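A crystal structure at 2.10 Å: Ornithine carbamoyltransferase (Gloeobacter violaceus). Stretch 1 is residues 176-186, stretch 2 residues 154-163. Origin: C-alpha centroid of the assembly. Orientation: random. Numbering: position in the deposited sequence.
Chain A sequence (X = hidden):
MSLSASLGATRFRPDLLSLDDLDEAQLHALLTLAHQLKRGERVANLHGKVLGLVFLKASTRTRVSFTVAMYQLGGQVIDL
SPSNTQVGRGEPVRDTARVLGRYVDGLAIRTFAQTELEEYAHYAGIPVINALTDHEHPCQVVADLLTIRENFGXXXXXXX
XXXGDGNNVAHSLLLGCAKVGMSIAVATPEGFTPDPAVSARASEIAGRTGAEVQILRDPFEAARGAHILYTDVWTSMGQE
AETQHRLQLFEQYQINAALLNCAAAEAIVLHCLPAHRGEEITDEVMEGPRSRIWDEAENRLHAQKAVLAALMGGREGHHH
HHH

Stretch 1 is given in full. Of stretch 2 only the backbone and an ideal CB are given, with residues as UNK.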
ATOM      1  N   GLY A 176     -32.961  23.889  -6.830  1.00 44.44           N
ATOM      2  CA  GLY A 176     -34.113  23.074  -7.175  1.00 44.26           C
ATOM      3  C   GLY A 176     -35.419  23.488  -6.532  1.00 45.41           C
ATOM      4  O   GLY A 176     -36.444  23.583  -7.208  1.00 45.22           O
ATOM      5  N   CYS A 177     -35.392  23.716  -5.224  1.00 45.87           N
ATOM      6  CA  CYS A 177     -36.593  24.122  -4.514  1.00 48.02           C
ATOM      7  C   CYS A 177     -37.121  25.413  -5.127  1.00 48.51           C
ATOM      8  O   CYS A 177     -38.254  25.466  -5.595  1.00 50.23           O
ATOM      9  CB  CYS A 177     -36.293  24.305  -3.022  1.00 46.65           C
ATOM     10  SG  CYS A 177     -36.093  22.723  -2.143  1.00 47.38           S
ATOM     11  N   ALA A 178     -36.287  26.444  -5.145  1.00 48.46           N
ATOM     12  CA  ALA A 178     -36.679  27.721  -5.714  1.00 49.51           C
ATOM     13  C   ALA A 178     -37.334  27.532  -7.076  1.00 50.41           C
ATOM     14  O   ALA A 178     -38.418  28.066  -7.329  1.00 50.72           O
ATOM     15  CB  ALA A 178     -35.463  28.630  -5.843  1.00 49.24           C
ATOM     16  N   LYS A 179     -36.690  26.756  -7.943  1.00 49.81           N
ATOM     17  CA  LYS A 179     -37.201  26.521  -9.289  1.00 49.22           C
ATOM     18  C   LYS A 179     -38.611  25.927  -9.398  1.00 49.46           C
ATOM     19  O   LYS A 179     -39.275  26.109 -10.419  1.00 48.43           O
ATOM     20  CB  LYS A 179     -36.221  25.652 -10.081  1.00 49.99           C
ATOM     21  CG  LYS A 179     -34.952  26.373 -10.505  1.00 49.38           C
ATOM     22  CD  LYS A 179     -34.124  25.493 -11.419  1.00 49.39           C
ATOM     23  CE  LYS A 179     -32.953  26.255 -12.012  1.00 51.18           C
ATOM     24  NZ  LYS A 179     -31.996  26.674 -10.963  1.00 55.27           N
ATOM     25  N   VAL A 180     -39.067  25.206  -8.379  1.00 48.81           N
ATOM     26  CA  VAL A 180     -40.414  24.638  -8.434  1.00 48.71           C
ATOM     27  C   VAL A 180     -41.378  25.404  -7.533  1.00 49.70           C
ATOM     28  O   VAL A 180     -42.539  25.016  -7.382  1.00 50.83           O
ATOM     29  CB  VAL A 180     -40.440  23.137  -8.035  1.00 47.91           C
ATOM     30  CG1 VAL A 180     -39.730  22.304  -9.093  1.00 47.13           C
ATOM     31  CG2 VAL A 180     -39.805  22.941  -6.669  1.00 46.28           C
ATOM     32  N   GLY A 181     -40.889  26.488  -6.938  1.00 50.10           N
ATOM     33  CA  GLY A 181     -41.725  27.299  -6.073  1.00 50.22           C
ATOM     34  C   GLY A 181     -41.823  26.770  -4.659  1.00 51.09           C
ATOM     35  O   GLY A 181     -42.745  27.122  -3.923  1.00 51.93           O
ATOM     36  N   MET A 182     -40.879  25.920  -4.273  1.00 50.15           N
ATOM     37  CA  MET A 182     -40.877  25.361  -2.931  1.00 49.06           C
ATOM     38  C   MET A 182     -39.963  26.215  -2.068  1.00 50.67           C
ATOM     39  O   MET A 182     -38.823  26.496  -2.449  1.00 51.40           O
ATOM     40  CB  MET A 182     -40.375  23.911  -2.956  1.00 46.33           C
ATOM     41  CG  MET A 182     -40.447  23.194  -1.612  1.00 44.42           C
ATOM     42  SD  MET A 182     -39.779  21.492  -1.632  1.00 32.47           S
ATOM     43  CE  MET A 182     -40.910  20.695  -2.658  1.00 35.51           C
ATOM     44  N   SER A 183     -40.471  26.646  -0.916  1.00 50.40           N
ATOM     45  CA  SER A 183     -39.680  27.455  -0.002  1.00 50.22           C
ATOM     46  C   SER A 183     -38.643  26.573   0.679  1.00 49.02           C
ATOM     47  O   SER A 183     -38.911  25.414   0.997  1.00 48.46           O
ATOM     48  CB  SER A 183     -40.576  28.109   1.056  1.00 52.05           C
ATOM     49  OG  SER A 183     -41.378  29.133   0.485  1.00 56.77           O
ATOM     50  N   ILE A 184     -37.453  27.118   0.896  1.00 47.61           N
ATOM     51  CA  ILE A 184     -36.402  26.352   1.545  1.00 46.88           C
ATOM     52  C   ILE A 184     -35.640  27.143   2.593  1.00 46.74           C
ATOM     53  O   ILE A 184     -35.250  28.290   2.380  1.00 48.17           O
ATOM     54  CB  ILE A 184     -35.379  25.787   0.520  1.00 46.46           C
ATOM     55  CG1 ILE A 184     -34.246  25.070   1.273  1.00 45.00           C
ATOM     56  CG2 ILE A 184     -34.844  26.912  -0.371  1.00 43.11           C
ATOM     57  CD1 ILE A 184     -33.250  24.357   0.387  1.00 41.70           C
ATOM     58  N   ALA A 185     -35.440  26.507   3.737  1.00 47.01           N
ATOM     59  CA  ALA A 185     -34.709  27.098   4.841  1.00 45.72           C
ATOM     60  C   ALA A 185     -33.535  26.154   5.109  1.00 45.82           C
ATOM     61  O   ALA A 185     -33.730  24.966   5.383  1.00 45.86           O
ATOM     62  CB  ALA A 185     -35.609  27.194   6.065  1.00 44.36           C
ATOM     63  N   VAL A 186     -32.317  26.678   5.011  1.00 45.15           N
ATOM     64  CA  VAL A 186     -31.132  25.871   5.237  1.00 44.24           C
ATOM     65  C   VAL A 186     -30.424  26.302   6.504  1.00 43.25           C
ATOM     66  O   VAL A 186     -29.926  27.424   6.602  1.00 43.51           O
ATOM     67  CB  VAL A 186     -30.158  25.969   4.045  1.00 45.08           C
ATOM     68  CG1 VAL A 186     -29.917  27.426   3.698  1.00 49.22           C
ATOM     69  CG2 VAL A 186     -28.838  25.285   4.386  1.00 43.52           C
ATOM     70  N   UNK A 154     -47.838  17.920  -5.064  1.00 53.95           N
ATOM     71  CA  UNK A 154     -47.481  19.276  -5.475  1.00 54.60           C
ATOM     72  C   UNK A 154     -46.075  19.605  -4.983  1.00 53.92           C
ATOM     73  O   UNK A 154     -45.511  18.877  -4.165  1.00 52.86           O
ATOM     74  CB  UNK A 154     -48.491  20.293  -4.940  1.00 54.60           C
ATOM     75  N   UNK A 155     -45.513  20.703  -5.482  1.00 52.73           N
ATOM     76  CA  UNK A 155     -44.183  21.127  -5.069  1.00 53.32           C
ATOM     77  C   UNK A 155     -44.222  22.570  -4.588  1.00 53.49           C
ATOM     78  O   UNK A 155     -43.625  22.909  -3.564  1.00 54.21           O
ATOM     79  CB  UNK A 155     -43.183  20.971  -6.217  1.00 53.32           C
ATOM     80  N   UNK A 156     -44.931  23.410  -5.339  1.00 52.67           N
ATOM     81  CA  UNK A 156     -45.064  24.830  -5.023  1.00 52.62           C
ATOM     82  C   UNK A 156     -45.850  25.034  -3.734  1.00 52.44           C
ATOM     83  O   UNK A 156     -46.772  24.276  -3.437  1.00 52.41           O
ATOM     84  CB  UNK A 156     -45.744  25.572  -6.176  1.00 52.62           C
ATOM     85  N   UNK A 157     -45.478  26.055  -2.969  1.00 53.09           N
ATOM     86  CA  UNK A 157     -46.166  26.332  -1.719  1.00 52.40           C
ATOM     87  C   UNK A 157     -45.558  25.575  -0.555  1.00 52.25           C
ATOM     88  O   UNK A 157     -45.538  26.061   0.573  1.00 51.66           O
ATOM     89  CB  UNK A 157     -47.650  25.983  -1.846  1.00 52.40           C
ATOM     90  N   UNK A 158     -45.056  24.378  -0.837  1.00 52.42           N
ATOM     91  CA  UNK A 158     -44.428  23.540   0.178  1.00 51.89           C
ATOM     92  C   UNK A 158     -43.170  24.193   0.745  1.00 50.96           C
ATOM     93  O   UNK A 158     -42.607  25.112   0.147  1.00 49.90           O
ATOM     94  CB  UNK A 158     -44.087  22.168  -0.408  1.00 51.89           C
ATOM     95  N   UNK A 159     -42.743  23.724   1.913  1.00 49.18           N
ATOM     96  CA  UNK A 159     -41.536  24.237   2.535  1.00 48.23           C
ATOM     97  C   UNK A 159     -40.587  23.080   2.884  1.00 47.71           C
ATOM     98  O   UNK A 159     -40.985  22.093   3.515  1.00 47.18           O
ATOM     99  CB  UNK A 159     -41.884  25.048   3.785  1.00 48.23           C
ATOM    100  N   UNK A 160     -39.333  23.223   2.460  1.00 46.89           N
ATOM    101  CA  UNK A 160     -38.275  22.233   2.698  1.00 44.25           C
ATOM    102  C   UNK A 160     -37.252  22.840   3.668  1.00 42.52           C
ATOM    103  O   UNK A 160     -36.779  23.963   3.476  1.00 42.12           O
ATOM    104  CB  UNK A 160     -37.606  21.813   1.388  1.00 44.25           C
ATOM    105  N   UNK A 161     -36.930  22.107   4.725  1.00 42.65           N
ATOM    106  CA  UNK A 161     -35.943  22.570   5.692  1.00 41.71           C
ATOM    107  C   UNK A 161     -34.761  21.606   5.677  1.00 41.63           C
ATOM    108  O   UNK A 161     -34.927  20.401   5.866  1.00 41.07           O
ATOM    109  CB  UNK A 161     -36.548  22.677   7.093  1.00 41.71           C
ATOM    110  N   UNK A 162     -33.571  22.142   5.433  1.00 42.93           N
ATOM    111  CA  UNK A 162     -32.354  21.337   5.401  1.00 42.88           C
ATOM    112  C   UNK A 162     -31.507  21.684   6.614  1.00 42.75           C
ATOM    113  O   UNK A 162     -31.301  22.857   6.921  1.00 42.89           O
ATOM    114  CB  UNK A 162     -31.572  21.564   4.106  1.00 42.88           C
ATOM    115  N   UNK A 163     -31.020  20.663   7.309  1.00 43.98           N
ATOM    116  CA  UNK A 163     -30.192  20.889   8.489  1.00 44.16           C
ATOM    117  C   UNK A 163     -28.927  20.057   8.388  1.00 43.90           C
ATOM    118  O   UNK A 163     -28.978  18.869   8.069  1.00 43.19           O
ATOM    119  CB  UNK A 163     -30.957  20.552   9.770  1.00 44.16           C
TER

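Position 154 lies beyond the reach of stretch 1, with nothing of it within 5.5 Å of the ideal CB, so almost any residue would do; it is Arg154, which makes no contact here.

At 155 the CB points sideways, yet it lies 3.9 Å from Val180 CG2 and 4.2 Å from Met182 CE. An aliphatic side chain of moderate size would suit these apolar neighbours. Leu155 fills the place, its CD1 3.6 Å from Val180 CG1 and its CD2 4.1 Å from Met182 CE.

The CB at 156 stands 3.5 Å from Val180 O and 4.1 Å from Gly181 O, where the helix gives way to a Schellman turn. Small residues fit easily. Ala156 is found, and its CA makes a CA-H...O contact of 3.4 Å with Gly181 O.

Position 157 has phi/psi of 89/-33, at which a CB would jam against the carbonyl O of the residue before. The backbone alone calls for glycine, and Gly157 completes the type II turn that runs from 155 to 158. Its N donates to Gly181 O at 3.1 Å.

At 158 the CB points sideways, 4.0 Å from Met182 CG, which favours an apolar residue such as leucine, valine or methionine. Leu158 brings its CB to 3.9 Å from Met182 CG, while its backbone O accepts from Ser183 N at 2.8 Å, the first bond of the parallel ladder.

Position 159 pairs with Ser183, on the sheet face that also carries Ala185. The small neighbours leave room for a long chain, polar or aliphatic. Lys159 is extended, all four chi angles t; its CE passes 4.0 Å from Ala185 CB, and NZ is hydrogen-bonded elsewhere in the structure.

The CB at 160 faces Met182 SD at 3.7 Å and Cys177 SG at 3.9 Å, on the face shared with Ile184. A branched aliphatic residue or methionine would pack well. Leu160 sets CG 3.7 Å from Cys177 SG and CD1 4.1 Å from Ile184 CG1. Its N donates to Ser183 O (2.7 Å), and its O accepts from Ala185 N (2.9 Å).

Position 161 returns to the face of Ala185, which offers no polar side-chain partner, so small apolar residues suit; Ala161 adds little side-chain contact.

At 162 the CB lies 4.9 Å from Ile184 CD1, beside Val186, so a large aliphatic or aromatic residue could cover them. Tyr162 approaches Val186 CG2 with CD2 at 3.8 Å, and its N donates to Ala185 O at 2.8 Å.

Position 163 points away from stretch 1, which therefore leaves its identity open; beta-branched Val163 suits the strand.

Stretch 2, residues 154-163: RLAGLKLAYV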
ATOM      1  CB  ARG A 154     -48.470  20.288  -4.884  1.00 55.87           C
ATOM      2  CG  ARG A 154     -48.517  20.274  -3.355  1.00 57.74           C
ATOM      3  CD  ARG A 154     -49.427  21.357  -2.796  1.00 59.80           C
ATOM      4  NE  ARG A 154     -49.553  21.272  -1.341  1.00 61.28           N
ATOM      5  CZ  ARG A 154     -50.139  20.267  -0.691  1.00 63.55           C
ATOM      6  NH1 ARG A 154     -50.658  19.251  -1.366  1.00 63.50           N
ATOM      7  NH2 ARG A 154     -50.204  20.275   0.637  1.00 63.57           N
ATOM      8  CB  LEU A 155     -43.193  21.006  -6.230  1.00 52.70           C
ATOM      9  CG  LEU A 155     -43.005  19.628  -6.859  1.00 52.55           C
ATOM     10  CD1 LEU A 155     -41.985  19.739  -7.966  1.00 53.88           C
ATOM     11  CD2 LEU A 155     -42.549  18.621  -5.816  1.00 52.89           C
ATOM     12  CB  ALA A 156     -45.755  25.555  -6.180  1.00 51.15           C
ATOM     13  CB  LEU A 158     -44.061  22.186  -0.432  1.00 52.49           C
ATOM     14  CG  LEU A 158     -44.946  20.973  -0.140  1.00 54.46           C
ATOM     15  CD1 LEU A 158     -46.416  21.356  -0.154  1.00 54.20           C
ATOM     16  CD2 LEU A 158     -44.646  19.891  -1.174  1.00 53.31           C
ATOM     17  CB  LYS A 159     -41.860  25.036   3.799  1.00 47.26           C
ATOM     18  CG  LYS A 159     -40.620  25.674   4.426  1.00 47.56           C
ATOM     19  CD  LYS A 159     -40.839  26.072   5.879  1.00 47.99           C
ATOM     20  CE  LYS A 159     -39.603  26.752   6.452  1.00 48.67           C
ATOM     21  NZ  LYS A 159     -39.741  27.117   7.895  1.00 50.07           N
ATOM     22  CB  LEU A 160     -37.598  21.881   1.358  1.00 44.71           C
ATOM     23  CG  LEU A 160     -36.405  20.927   1.134  1.00 44.78           C
ATOM     24  CD1 LEU A 160     -35.303  21.223   2.130  1.00 41.61           C
ATOM     25  CD2 LEU A 160     -36.844  19.480   1.232  1.00 41.99           C
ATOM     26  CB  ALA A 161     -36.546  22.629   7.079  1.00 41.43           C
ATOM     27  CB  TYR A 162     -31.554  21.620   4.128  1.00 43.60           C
ATOM     28  CG  TYR A 162     -30.215  20.917   4.086  1.00 42.58           C
ATOM     29  CD1 TYR A 162     -30.062  19.701   3.427  1.00 43.41           C
ATOM     30  CD2 TYR A 162     -29.104  21.464   4.725  1.00 43.40           C
ATOM     31  CE1 TYR A 162     -28.832  19.042   3.400  1.00 43.71           C
ATOM     32  CE2 TYR A 162     -27.869  20.817   4.708  1.00 44.72           C
ATOM     33  CZ  TYR A 162     -27.739  19.610   4.041  1.00 43.53           C
ATOM     34  OH  TYR A 162     -26.510  18.994   3.991  1.00 44.11           O
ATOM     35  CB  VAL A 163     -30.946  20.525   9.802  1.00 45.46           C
ATOM     36  CG1 VAL A 163     -32.261  21.294   9.872  1.00 44.30           C
ATOM     37  CG2 VAL A 163     -31.201  19.020   9.876  1.00 44.12           C
TER
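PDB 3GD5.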